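PDB 2IN3: hypothetical protein from Nitrosomonas europaea, which is probably a thiol-disulfide oxidoreductase of the DsbA family, FrnE-like subfamily, thought to act as a protein disulfide isomerase. Local coordinates for residues P58-R61 with A62-L65. Residues are numbered along the deposited sequence; the frame is centred on the assembly and turned at random.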
loop_
_atom_site.group_PDB
_atom_site.type_symbol
_atom_site.label_atom_id
_atom_site.label_comp_id
_atom_site.label_asym_id
_atom_site.label_seq_id
_atom_site.Cartn_x
_atom_site.Cartn_y
_atom_site.Cartn_z
ATOM N N PRO A 58 -21.021 -12.782 0.998
ATOM C CA PRO A 58 -21.542 -12.268 -0.281
ATOM C C PRO A 58 -21.811 -10.766 -0.308
ATOM O O PRO A 58 -21.466 -10.123 -1.296
ATOM C CB PRO A 58 -22.859 -13.033 -0.467
ATOM C CG PRO A 58 -22.693 -14.272 0.338
ATOM C CD PRO A 58 -21.850 -13.889 1.511
ATOM N N GLU A 59 -22.441 -10.234 0.743
ATOM C CA GLU A 59 -22.753 -8.797 0.856
ATOM C C GLU A 59 -21.494 -7.961 0.863
ATOM O O GLU A 59 -21.415 -6.907 0.203
ATOM C CB GLU A 59 -23.510 -8.522 2.154
ATOM C CG GLU A 59 -25.009 -8.543 2.024
ATOM C CD GLU A 59 -25.700 -8.834 3.347
ATOM O OE1 GLU A 59 -25.045 -8.706 4.409
ATOM O OE2 GLU A 59 -26.893 -9.205 3.329
ATOM N N LYS A 60 -20.512 -8.430 1.627
ATOM C CA LYS A 60 -19.219 -7.756 1.714
ATOM C C LYS A 60 -18.492 -7.834 0.374
ATOM O O LYS A 60 -17.900 -6.848 -0.088
ATOM C CB LYS A 60 -18.376 -8.330 2.885
ATOM C CG LYS A 60 -16.963 -7.715 3.023
ATOM C CD LYS A 60 -16.980 -6.197 3.242
ATOM C CE LYS A 60 -17.701 -5.833 4.556
ATOM N NZ LYS A 60 -18.027 -4.363 4.662
ATOM N N ARG A 61 -18.547 -8.995 -0.272
ATOM C CA ARG A 61 -17.926 -9.125 -1.607
ATOM C C ARG A 61 -18.549 -8.126 -2.612
ATOM O O ARG A 61 -17.845 -7.502 -3.388
ATOM C CB ARG A 61 -18.075 -10.567 -2.106
ATOM C CG ARG A 61 -17.545 -10.834 -3.495
ATOM C CD ARG A 61 -17.894 -12.283 -3.977
ATOM N NE ARG A 61 -17.420 -12.448 -5.353
ATOM C CZ ARG A 61 -18.146 -12.175 -6.436
ATOM N NH1 ARG A 61 -19.419 -11.769 -6.315
ATOM N NH2 ARG A 61 -17.612 -12.319 -7.648
ATOM N N ALA A 62 -19.866 -7.989 -2.590
ATOM C CA ALA A 62 -20.531 -7.039 -3.504
ATOM C C ALA A 62 -20.111 -5.590 -3.217
ATOM O O ALA A 62 -19.952 -4.792 -4.139
ATOM C CB ALA A 62 -22.035 -7.196 -3.452
ATOM N N GLN A 63 -19.941 -5.245 -1.945
ATOM C CA GLN A 63 -19.459 -3.905 -1.594
ATOM C C GLN A 63 -18.089 -3.679 -2.183
ATOM O O GLN A 63 -17.815 -2.626 -2.750
ATOM C CB GLN A 63 -19.403 -3.705 -0.080
ATOM C CG GLN A 63 -20.753 -3.679 0.546
ATOM C CD GLN A 63 -20.711 -3.525 2.057
ATOM O OE1 GLN A 63 -19.985 -4.241 2.761
ATOM N NE2 GLN A 63 -21.520 -2.606 2.566
ATOM N N ILE A 64 -17.212 -4.668 -2.038
ATOM C CA ILE A 64 -15.839 -4.531 -2.514
ATOM C C ILE A 64 -15.825 -4.368 -4.040
ATOM O O ILE A 64 -15.141 -3.484 -4.585
ATOM C CB ILE A 64 -14.958 -5.738 -2.052
ATOM C CG1 ILE A 64 -14.778 -5.719 -0.525
ATOM C CG2 ILE A 64 -13.604 -5.757 -2.789
ATOM C CD1 ILE A 64 -14.307 -7.055 0.077
ATOM N N LEU A 65 -16.612 -5.190 -4.726
ATOM C CA LEU A 65 -16.657 -5.117 -6.181
ATOM C C LEU A 65 -17.209 -3.762 -6.672
ATOM O O LEU A 65 -16.787 -3.266 -7.700
ATOM C CB LEU A 65 -17.484 -6.278 -6.747
ATOM C CG LEU A 65 -16.842 -7.663 -6.541
ATOM C CD1 LEU A 65 -17.799 -8.722 -7.034
ATOM C CD2 LEU A 65 -15.459 -7.785 -7.217
#
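Leu65 lays its CD1 methyl over one face of the Arg61 guanidinium, 3.5 Å from CZ of Arg61 and displaced toward the rim of the group. The arginine reaches this spot with CG swung opposite the backbone N (chi1 177°) and the chain extended from there to NE, while the leucine, one helical turn on, comes across it at a slant. The methyl is not alone in holding the guanidinium: NE donates to the carbonyl of Leu85 and NH2 to that of Ala84, so two bonds to a neighbouring loop fix its plane while Leu65, itself touching Leu85, packs against the face. With an alanine in place of Arg61, the two loop carbonyls would probably lose these donors and the Leu65 methyl the flat group it packs on.

On another side of the helix, Lys60 bends twice, at chi2 and chi3, and curls toward the next turn, so that NZ donates a hydrogen bond to OE1 of Gln63 (2.7 Å). The ammonium approaches that oxygen tilted 26° out of the amide's carbonyl plane. Closer to the backbone, CD1 of Ile64 brushes CG of Lys60 at 4.0 Å; Ile64 also meets Leu56 and Leu85.

Beneath all this run four successive i to i+4 backbone bonds, from Ala62 N to Pro58 O at 3.0 Å through Leu65 N to Arg61 O at 2.9 Å. This is the regular first stretch of an alpha-helix, proline at its N-terminal end, with i to i+3 and i to i+4 side-chain pairs on the surface of the DsbA-like domain.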